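Local coordinates for protein aspartate-semialdehyde dehydrogenase (Candida albicans, PDB 3HSK) that catalyses the NADPH-dependent reductive dephosphorylation of 4-phospho-L-aspartate to its semialdehyde, the second step in making the aspartate-derived amino acids, at residues L38-P43 and E75-I80; G89-C94 and K111-A116; C294-E299 and V317-D322; G341-D346 and F351-L356. All coordinates share one frame; numbering follows the deposited sequence.

Interaction 1: residues L38-P43 and E75-I80; sequences LLSKHP and ETEQDI
Ser40 and Glu77 make the whole of this small surface contact, with the serine hydroxyl set against the glutamate carboxylate. Their CA atoms stand 7.6 Å apart, so the two backbones do not meet and the gap is bridged by side chains alone. Glu77 sends its CG beside its own backbone N (chi1 -86°), and a second bend at chi2 turns the chain so that one face of its carboxylate looks at the serine. Ser40 OG lies almost directly over Glu77 CD, at 3.2 Å, with Glu77 OE1 slightly closer at 3.1 Å and OE2 farther off at 3.6 Å. The hydroxyl therefore approaches from above the carboxylate plane, leaning toward the OE1 branch. Both residues belong to the Rossmann-type nucleotide-binding domain. Helix 30-39 is the connection of the beta-alpha-beta crossover from strand 20-25 to strand 45-52, and Ser40 lies near the C-terminal end of this helix; Glu77 sits on the short helix 75-78, in the excursion between strands 45-52 and 83-84. The side chain of Glu77 also touches Ile47 of strand 45-52, as does that of Leu39, while Ser40 packs on Pro74. Behind Ser40 the chain keeps turning, with Lys41 N bonded to Leu38 O at 2.9 Å. The side chain of Glu77 lies about 12 Å from that of Thr28, which binds NADP.

Interaction 2: residues G89-C94 and K111-A116; sequences GNFLEC and KSFVEA
Phe91 opens the contact by presenting a face of its ring to the edge of Phe113, a T-shaped aromatic pair in the Rossmann-type nucleotide-binding domain. It sits on a one-turn 3-10 segment in the loop between strands 83-84 and 96-99, whereas Phe113 projects from helix 103-115, the connection of the crossover from strand 96-99 to strand 119-122. The ring centroids are 5.2 Å apart and the planes stand at 82°. Phe113 brings CE2 and CZ to the meeting: CZ lies 3.8 Å above the Phe91 ring plane, displaced toward the rim, and CE2 comes to 3.6 Å from Phe91 CD1. The edge thus lands on the CG and CD1 side of the Phe91 ring, close to where it joins its own CB. Both rings also touch Leu25 of strand 20-25, and Phe113 packs on Pro87 and Leu118 as well; its side chain is about 9 Å from the bound NADP, near the cofactor without lining its pocket.

Leu92, next in the chain, works at the outer margin. Its CB heads along the contact, but the CD2 branch swings across to Ala116, just beyond the helix, and passes the Ala116 carbonyl O at 4.0 Å. After Glu93 the turn ends with Cys94 N donating to Phe91 O at 3.3 Å.

Interaction 3: residues C294-E299 and V317-D322; sequences CLREYE and VLDQPD
Arg296 and Val317 bring the two backbones closest, with their CA atoms 5.9 Å apart where the last turn of helix 288-297 passes strand 315-318. That strand lies at the margin of the mixed sheet of the dimerisation domain as counted within this chain, and the helix packs against it. Val317 spreads its two methyls between separate partners. CG2 fits against the helix backbone, 3.7 Å from Leu295 CB and 3.8 Å from Arg296 N. CG1 instead lies under one face of the Arg296 guanidinium, displaced toward its rim on the NH2 side. Arg296 reaches over the valine because its CG stands between the backbone N and carbonyl carbon (chi1 79°) and the chain bends again at chi2 and chi3. At the edge of the guanidinium, in its plane, Asp319 OD2 lies 3.7 Å from Arg296 NH2, a long salt bridge with the carboxylate turned 61° to the guanidinium. Arg296 NH1 has a second, weak ion pair with Glu289. Such lengths suggest that the charges act as a diffuse electrostatic attraction at the solvent-facing margin, while the close-range contact between helix and strand is the apolar packing round Val317.

Interaction 4: residues G341-D346 and F351-L356; sequences GRIRED and FKMVVL
Arg344 and Lys352 leave the same sheet face, and with CG between backbone N and carbonyl carbon in each (chi1 60° and 55°) their chains run extended and cross at a slant. Lys352 CG comes over the centre of the Arg344 guanidinium, 3.6 Å above its plane, and Arg342 NH2 lies over the opposite face, displaced toward the rim. The Arg344 guanidinium is also held in its own plane: Arg344 NH2 donates to Arg342 O at 2.8 Å, nearly straight (165°) and onto a carbonyl lone pair, and Arg344 NE donates to a water at 3.1 Å that Lys352 NZ also reaches weakly. These residues lie on the antiparallel hairpin of strands 338-345 and 351-357 in the dimerisation domain's mixed sheet. Paired backbone bonds join Gly341 to Val354 and Arg344 to Lys352; between the pairs the register slips by one residue, a beta bulge in which Arg342 adopts a left-handed backbone and Arg342 and Ile343 together face Met353. Ile343 CG1 packs on Met353 CB at 3.9 Å, on the side where helix 288-297 lies. The cluster of cations meets acids of the second subunit: its Glu228 forms salt bridges with Arg342 NH2 and Arg344 NH1, and its Glu232 with Lys352 NZ, which also donates to Ala261 O of that subunit. Asp346 crosses Lys352 at about a right angle, Asp346 OD1 lying 3.4 Å from Lys352 CD and 3.8 Å from Lys352 NZ, a long salt bridge; Ser260 of the second subunit is hydrogen-bonded to the same OD1.

Overall arrangement
From the N terminus the four contacts follow in series, each closing before the next opens. Interactions 1 and 2 lie in the nucleotide-binding domain and close loops with 31 and 16 residues between their segments, among the helices and connecting loops that flank the parallel sheet; their nearest atoms stay about 7 Å apart. Interaction 3 closes a loop with 17 residues between, tying a helix to the mixed sheet of the dimerisation domain, and interaction 4 a tight hairpin. These last two touch: Leu295 CD1 lies 3.7 Å from Ile343 CD1, and strands 315-318 and 338-345 are neighbours. Interactions 2 and 4 stand on opposite sides of the chain's centre, their centres about 44 Å apart.

Interaction 1: residues L38-P43 and E75-I80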
# COMPACT_ATOMS: atom_id res chain seq x y z
N LEU A 38 6.22 26.50 14.75
CA LEU A 38 7.65 26.35 14.48
C LEU A 38 8.44 27.64 14.62
O LEU A 38 9.39 27.70 15.40
CB LEU A 38 7.89 25.74 13.09
CG LEU A 38 7.91 24.22 12.99
CD1 LEU A 38 8.09 23.81 11.55
CD2 LEU A 38 9.02 23.62 13.86
N LEU A 39 8.03 28.68 13.88
CA LEU A 39 8.71 29.98 13.89
C LEU A 39 8.80 30.58 15.29
O LEU A 39 9.64 31.45 15.56
CB LEU A 39 8.00 30.96 12.95
CG LEU A 39 8.03 30.72 11.44
CD1 LEU A 39 6.94 31.51 10.76
CD2 LEU A 39 9.39 31.06 10.85
N SER A 40 7.93 30.11 16.18
CA SER A 40 7.87 30.57 17.56
C SER A 40 9.11 30.16 18.35
O SER A 40 9.50 30.84 19.30
CB SER A 40 6.62 30.02 18.23
OG SER A 40 6.16 30.91 19.23
N LYS A 41 9.71 29.04 17.95
CA LYS A 41 10.89 28.49 18.62
C LYS A 41 12.19 28.85 17.87
O LYS A 41 13.29 28.53 18.33
CB LYS A 41 10.76 26.97 18.73
CG LYS A 41 9.43 26.48 19.29
CD LYS A 41 9.14 25.06 18.85
CE LYS A 41 7.92 24.50 19.57
NZ LYS A 41 7.61 23.11 19.11
N HIS A 42 12.05 29.51 16.73
CA HIS A 42 13.20 29.82 15.88
C HIS A 42 13.90 31.10 16.32
O HIS A 42 13.27 32.15 16.43
CB HIS A 42 12.79 29.91 14.41
CG HIS A 42 13.85 29.44 13.47
ND1 HIS A 42 15.03 30.13 13.27
CD2 HIS A 42 13.92 28.35 12.67
CE1 HIS A 42 15.77 29.49 12.39
NE2 HIS A 42 15.12 28.40 12.01
N PRO A 43 15.22 31.01 16.59
CA PRO A 43 16.05 32.13 17.03
C PRO A 43 16.35 33.14 15.92
O PRO A 43 16.76 34.26 16.20
CB PRO A 43 17.36 31.45 17.47
CG PRO A 43 17.06 29.97 17.52
CD PRO A 43 16.01 29.77 16.49
N GLU A 75 1.99 32.91 24.81
CA GLU A 75 1.02 33.99 24.98
C GLU A 75 1.26 35.17 24.02
O GLU A 75 0.30 35.76 23.51
CB GLU A 75 1.01 34.47 26.43
CG GLU A 75 -0.31 35.09 26.89
CD GLU A 75 -0.24 35.68 28.30
OE1 GLU A 75 0.37 35.04 29.19
OE2 GLU A 75 -0.81 36.77 28.52
N THR A 76 2.53 35.50 23.80
CA THR A 76 2.91 36.62 22.93
C THR A 76 2.43 36.42 21.48
O THR A 76 1.96 37.37 20.84
CB THR A 76 4.43 36.94 23.02
OG1 THR A 76 4.84 37.73 21.89
CG2 THR A 76 5.28 35.67 23.08
N GLU A 77 2.53 35.19 20.98
CA GLU A 77 1.98 34.84 19.67
C GLU A 77 0.46 34.72 19.71
O GLU A 77 -0.22 34.95 18.71
CB GLU A 77 2.58 33.53 19.17
CG GLU A 77 3.90 33.68 18.42
CD GLU A 77 5.09 33.92 19.33
OE1 GLU A 77 5.04 33.52 20.51
OE2 GLU A 77 6.10 34.50 18.86
N GLN A 78 -0.07 34.38 20.89
CA GLN A 78 -1.51 34.16 21.08
C GLN A 78 -2.30 35.46 20.96
O GLN A 78 -3.46 35.45 20.54
CB GLN A 78 -1.73 33.53 22.46
CG GLN A 78 -2.50 32.22 22.46
CD GLN A 78 -2.58 31.61 23.85
OE1 GLN A 78 -1.56 31.26 24.45
NE2 GLN A 78 -3.80 31.47 24.37
N ASP A 79 -1.65 36.57 21.31
CA ASP A 79 -2.29 37.89 21.35
C ASP A 79 -2.13 38.70 20.06
O ASP A 79 -2.71 39.78 19.93
CB ASP A 79 -1.77 38.72 22.53
CG ASP A 79 -2.06 38.08 23.89
OD1 ASP A 79 -3.01 37.27 24.00
OD2 ASP A 79 -1.33 38.40 24.85
N ILE A 80 -1.35 38.19 19.10
CA ILE A 80 -1.09 38.96 17.87
C ILE A 80 -2.34 39.07 16.98
O ILE A 80 -3.05 38.08 16.74
CB ILE A 80 0.20 38.48 17.12
CG1 ILE A 80 0.62 39.49 16.05
CG2 ILE A 80 0.03 37.09 16.54
CD1 ILE A 80 2.13 39.71 15.97

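Interaction 2: residues G89-C94 and K111-A116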
# COMPACT_ATOMS: atom_id res chain seq x y z
N GLY A 89 1.08 47.38 5.22
CA GLY A 89 1.50 47.61 6.60
C GLY A 89 2.62 46.70 7.06
O GLY A 89 3.76 46.84 6.62
N ASN A 90 2.28 45.76 7.94
CA ASN A 90 3.26 44.82 8.50
C ASN A 90 3.77 43.81 7.49
O ASN A 90 4.93 43.40 7.55
CB ASN A 90 2.67 44.09 9.72
CG ASN A 90 2.56 44.98 10.95
OD1 ASN A 90 3.40 45.86 11.18
ND2 ASN A 90 1.52 44.75 11.75
N PHE A 91 2.91 43.42 6.55
CA PHE A 91 3.27 42.45 5.52
C PHE A 91 4.35 42.99 4.58
O PHE A 91 5.23 42.24 4.16
CB PHE A 91 2.04 41.98 4.73
CG PHE A 91 1.34 40.80 5.36
CD1 PHE A 91 2.02 39.60 5.54
CD2 PHE A 91 0.02 40.90 5.76
CE1 PHE A 91 1.38 38.50 6.12
CE2 PHE A 91 -0.63 39.80 6.34
CZ PHE A 91 0.06 38.60 6.52
N LEU A 92 4.30 44.29 4.27
CA LEU A 92 5.34 44.93 3.47
C LEU A 92 6.68 45.01 4.20
O LEU A 92 7.72 45.30 3.58
CB LEU A 92 4.90 46.32 3.00
CG LEU A 92 4.35 46.42 1.57
CD1 LEU A 92 3.59 47.73 1.38
CD2 LEU A 92 5.48 46.29 0.54
N GLU A 93 6.66 44.74 5.50
CA GLU A 93 7.87 44.81 6.33
C GLU A 93 8.54 43.44 6.52
O GLU A 93 9.65 43.37 7.06
CB GLU A 93 7.54 45.43 7.70
CG GLU A 93 6.97 46.85 7.62
CD GLU A 93 6.87 47.53 8.98
OE1 GLU A 93 7.05 46.86 10.01
OE2 GLU A 93 6.60 48.75 9.00
N CYS A 94 7.86 42.38 6.08
CA CYS A 94 8.38 41.01 6.22
C CYS A 94 9.41 40.68 5.15
O CYS A 94 9.20 40.93 3.96
CB CYS A 94 7.24 40.00 6.13
SG CYS A 94 5.99 40.16 7.39
N LYS A 111 -0.00 36.27 -5.78
CA LYS A 111 0.43 37.04 -6.94
C LYS A 111 0.62 38.51 -6.58
O LYS A 111 1.64 39.10 -6.94
CB LYS A 111 -0.59 36.89 -8.08
CG LYS A 111 -0.21 37.61 -9.38
CD LYS A 111 -1.35 37.51 -10.39
CE LYS A 111 -1.11 38.38 -11.62
NZ LYS A 111 0.02 37.89 -12.48
N SER A 112 -0.33 39.09 -5.87
CA SER A 112 -0.20 40.48 -5.42
C SER A 112 0.94 40.66 -4.42
O SER A 112 1.59 41.71 -4.39
CB SER A 112 -1.52 41.02 -4.87
OG SER A 112 -2.10 40.13 -3.95
N PHE A 113 1.19 39.63 -3.61
CA PHE A 113 2.36 39.64 -2.72
C PHE A 113 3.68 39.68 -3.51
O PHE A 113 4.55 40.49 -3.21
CB PHE A 113 2.31 38.49 -1.71
CG PHE A 113 1.60 38.85 -0.43
CD1 PHE A 113 0.21 39.03 -0.42
CD2 PHE A 113 2.31 39.03 0.75
CE1 PHE A 113 -0.45 39.38 0.76
CE2 PHE A 113 1.65 39.38 1.93
CZ PHE A 113 0.27 39.56 1.93
N VAL A 114 3.79 38.82 -4.52
CA VAL A 114 4.95 38.81 -5.42
C VAL A 114 5.07 40.16 -6.13
O VAL A 114 6.16 40.75 -6.16
CB VAL A 114 4.89 37.64 -6.44
CG1 VAL A 114 5.99 37.78 -7.50
CG2 VAL A 114 5.02 36.30 -5.73
N GLU A 115 3.95 40.66 -6.67
CA GLU A 115 3.89 41.97 -7.32
C GLU A 115 4.38 43.11 -6.43
O GLU A 115 5.00 44.06 -6.92
CB GLU A 115 2.48 42.28 -7.84
CG GLU A 115 2.12 41.53 -9.12
CD GLU A 115 0.66 41.67 -9.53
OE1 GLU A 115 -0.18 42.14 -8.73
OE2 GLU A 115 0.34 41.29 -10.68
N ALA A 116 4.13 43.00 -5.12
CA ALA A 116 4.59 44.01 -4.15
C ALA A 116 6.07 43.89 -3.79
O ALA A 116 6.57 44.64 -2.94
CB ALA A 116 3.73 43.97 -2.89

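Interaction 3: residues C294-E299 and V317-D322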
# COMPACT_ATOMS: atom_id res chain seq x y z
N CYS A 294 24.55 4.17 0.55
CA CYS A 294 24.30 5.47 -0.07
C CYS A 294 23.28 6.29 0.74
O CYS A 294 23.48 7.48 0.98
CB CYS A 294 23.83 5.31 -1.51
SG CYS A 294 23.43 6.85 -2.35
N LEU A 295 22.20 5.63 1.16
CA LEU A 295 21.13 6.29 1.92
C LEU A 295 21.55 6.70 3.33
O LEU A 295 21.18 7.78 3.80
CB LEU A 295 19.86 5.43 1.97
CG LEU A 295 19.12 5.11 0.66
CD1 LEU A 295 17.98 4.13 0.90
CD2 LEU A 295 18.60 6.37 -0.02
N ARG A 296 22.32 5.86 4.00
CA ARG A 296 22.74 6.18 5.37
C ARG A 296 23.85 7.24 5.42
O ARG A 296 24.03 7.91 6.44
CB ARG A 296 23.07 4.91 6.18
CG ARG A 296 24.43 4.28 5.94
CD ARG A 296 24.39 2.75 6.12
NE ARG A 296 23.48 2.30 7.18
CZ ARG A 296 23.07 1.04 7.35
NH1 ARG A 296 23.48 0.07 6.54
NH2 ARG A 296 22.24 0.76 8.35
N GLU A 297 24.57 7.39 4.31
CA GLU A 297 25.69 8.33 4.23
C GLU A 297 25.32 9.74 3.77
O GLU A 297 26.11 10.68 3.93
CB GLU A 297 26.81 7.76 3.35
N TYR A 298 24.14 9.91 3.18
CA TYR A 298 23.76 11.18 2.57
C TYR A 298 23.61 12.32 3.56
O TYR A 298 22.93 12.20 4.58
CB TYR A 298 22.48 11.03 1.76
CG TYR A 298 22.11 12.25 0.96
CD1 TYR A 298 22.80 12.59 -0.21
CD2 TYR A 298 21.04 13.07 1.35
CE1 TYR A 298 22.45 13.71 -0.96
CE2 TYR A 298 20.69 14.19 0.61
CZ TYR A 298 21.40 14.51 -0.54
OH TYR A 298 21.05 15.61 -1.28
N GLU A 299 24.28 13.43 3.26
CA GLU A 299 24.04 14.69 3.94
C GLU A 299 23.54 15.68 2.89
O GLU A 299 24.20 15.90 1.88
CB GLU A 299 25.30 15.23 4.62
CG GLU A 299 25.06 16.53 5.39
CD GLU A 299 26.27 17.05 6.15
OE1 GLU A 299 27.39 16.51 5.97
OE2 GLU A 299 26.10 18.01 6.93
N VAL A 317 18.21 4.50 7.82
CA VAL A 317 18.09 3.14 7.31
C VAL A 317 17.88 2.18 8.49
O VAL A 317 18.64 2.20 9.46
CB VAL A 317 19.33 2.75 6.46
CG1 VAL A 317 19.25 1.31 6.00
CG2 VAL A 317 19.47 3.67 5.25
N LEU A 318 16.82 1.37 8.41
CA LEU A 318 16.48 0.42 9.47
C LEU A 318 16.62 -1.01 8.96
O LEU A 318 16.17 -1.33 7.86
CB LEU A 318 15.05 0.66 9.96
CG LEU A 318 14.68 2.06 10.47
CD1 LEU A 318 13.18 2.20 10.53
CD2 LEU A 318 15.28 2.32 11.84
N ASP A 319 17.25 -1.86 9.77
CA ASP A 319 17.57 -3.24 9.38
C ASP A 319 16.55 -4.28 9.84
O ASP A 319 16.53 -5.39 9.30
CB ASP A 319 18.96 -3.64 9.90
CG ASP A 319 20.08 -2.87 9.21
OD1 ASP A 319 20.04 -2.75 7.96
OD2 ASP A 319 20.99 -2.40 9.92
N GLN A 320 15.74 -3.93 10.83
CA GLN A 320 14.69 -4.83 11.30
C GLN A 320 13.69 -5.05 10.16
O GLN A 320 13.27 -4.10 9.51
CB GLN A 320 13.99 -4.28 12.54
CG GLN A 320 14.91 -3.63 13.58
CD GLN A 320 15.07 -2.13 13.37
OE1 GLN A 320 14.99 -1.63 12.25
NE2 GLN A 320 15.30 -1.40 14.46
N PRO A 321 13.33 -6.32 9.90
CA PRO A 321 12.50 -6.67 8.74
C PRO A 321 11.06 -6.14 8.77
O PRO A 321 10.37 -6.21 7.75
CB PRO A 321 12.50 -8.20 8.75
CG PRO A 321 12.82 -8.58 10.13
CD PRO A 321 13.71 -7.51 10.68
N ASP A 322 10.60 -5.63 9.92
CA ASP A 322 9.23 -5.12 10.06
C ASP A 322 9.20 -3.61 10.31
O ASP A 322 8.23 -3.09 10.89
CB ASP A 322 8.49 -5.86 11.19
CG ASP A 322 9.18 -5.73 12.54
OD1 ASP A 322 10.39 -5.41 12.59
OD2 ASP A 322 8.51 -5.95 13.57

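Interaction 4: residues G341-D346 and F351-L356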
# COMPACT_ATOMS: atom_id res chain seq x y z
N GLY A 341 13.10 1.34 5.37
CA GLY A 341 13.35 -0.05 5.77
C GLY A 341 13.09 -1.04 4.66
O GLY A 341 12.62 -0.67 3.58
N ARG A 342 13.42 -2.30 4.93
CA ARG A 342 13.19 -3.40 3.99
C ARG A 342 13.75 -3.14 2.58
O ARG A 342 13.18 -3.59 1.58
CB ARG A 342 11.70 -3.76 3.93
CG ARG A 342 11.07 -4.11 5.30
CD ARG A 342 9.70 -4.76 5.12
NE ARG A 342 9.84 -6.03 4.42
CZ ARG A 342 8.97 -6.52 3.54
NH1 ARG A 342 7.85 -5.86 3.26
NH2 ARG A 342 9.23 -7.68 2.94
N ILE A 343 14.88 -2.43 2.51
CA ILE A 343 15.55 -2.19 1.22
C ILE A 343 16.02 -3.54 0.69
O ILE A 343 16.77 -4.24 1.35
CB ILE A 343 16.77 -1.23 1.33
CG1 ILE A 343 16.36 0.12 1.92
CG2 ILE A 343 17.44 -1.06 -0.04
CD1 ILE A 343 17.48 0.85 2.63
N ARG A 344 15.55 -3.90 -0.50
CA ARG A 344 15.85 -5.20 -1.06
C ARG A 344 15.70 -5.18 -2.56
O ARG A 344 15.08 -4.27 -3.12
CB ARG A 344 14.94 -6.27 -0.44
CG ARG A 344 13.45 -6.03 -0.68
CD ARG A 344 12.62 -6.60 0.47
NE ARG A 344 11.21 -6.71 0.12
CZ ARG A 344 10.31 -5.73 0.21
NH1 ARG A 344 9.06 -5.97 -0.13
NH2 ARG A 344 10.66 -4.52 0.65
N GLU A 345 16.25 -6.20 -3.20
CA GLU A 345 16.16 -6.38 -4.64
C GLU A 345 14.72 -6.61 -5.06
O GLU A 345 13.96 -7.29 -4.37
CB GLU A 345 17.02 -7.57 -5.04
CG GLU A 345 17.68 -7.43 -6.40
CD GLU A 345 18.72 -8.52 -6.64
OE1 GLU A 345 19.39 -8.94 -5.66
OE2 GLU A 345 18.86 -8.94 -7.81
N ASP A 346 14.35 -6.03 -6.20
CA ASP A 346 13.00 -6.15 -6.72
C ASP A 346 12.91 -7.18 -7.84
O ASP A 346 13.92 -7.54 -8.46
CB ASP A 346 12.47 -4.79 -7.18
CG ASP A 346 10.98 -4.79 -7.45
OD1 ASP A 346 10.25 -5.57 -6.80
OD2 ASP A 346 10.52 -4.01 -8.31
N PHE A 351 14.94 -2.20 -7.15
CA PHE A 351 14.83 -2.22 -5.69
C PHE A 351 13.44 -1.82 -5.23
O PHE A 351 12.78 -1.00 -5.87
CB PHE A 351 15.86 -1.29 -5.05
CG PHE A 351 17.30 -1.65 -5.35
CD1 PHE A 351 17.97 -2.59 -4.58
CD2 PHE A 351 17.98 -1.04 -6.41
CE1 PHE A 351 19.30 -2.94 -4.86
CE2 PHE A 351 19.31 -1.38 -6.69
CZ PHE A 351 19.96 -2.33 -5.92
N LYS A 352 13.03 -2.41 -4.11
CA LYS A 352 11.86 -1.95 -3.38
C LYS A 352 12.23 -1.68 -1.93
O LYS A 352 13.19 -2.24 -1.42
CB LYS A 352 10.68 -2.93 -3.51
CG LYS A 352 10.95 -4.38 -3.11
CD LYS A 352 9.74 -5.24 -3.49
CE LYS A 352 10.02 -6.73 -3.37
NZ LYS A 352 8.89 -7.55 -3.90
N MET A 353 11.47 -0.79 -1.30
CA MET A 353 11.72 -0.38 0.08
C MET A 353 10.47 0.31 0.66
O MET A 353 9.54 0.63 -0.08
CB MET A 353 12.94 0.54 0.18
CG MET A 353 12.81 1.86 -0.58
SD MET A 353 14.39 2.72 -0.80
CE MET A 353 15.11 1.64 -2.06
N VAL A 354 10.48 0.54 1.96
CA VAL A 354 9.35 1.12 2.67
C VAL A 354 9.81 2.43 3.30
O VAL A 354 10.83 2.46 4.00
CB VAL A 354 8.81 0.16 3.77
CG1 VAL A 354 7.60 0.76 4.48
CG2 VAL A 354 8.45 -1.19 3.17
N VAL A 355 9.06 3.50 3.06
CA VAL A 355 9.42 4.84 3.50
C VAL A 355 8.40 5.40 4.49
O VAL A 355 7.20 5.39 4.22
CB VAL A 355 9.53 5.82 2.30
CG1 VAL A 355 9.99 7.19 2.75
CG2 VAL A 355 10.48 5.28 1.23
N LEU A 356 8.90 5.86 5.63
CA LEU A 356 8.07 6.56 6.60
C LEU A 356 8.50 8.01 6.63
O LEU A 356 9.64 8.33 6.97
CB LEU A 356 8.21 5.95 8.00
CG LEU A 356 7.55 6.67 9.18
CD1 LEU A 356 6.02 6.71 9.05
CD2 LEU A 356 7.95 6.02 10.51
O HOH W 1 9.76 -9.15 -1.19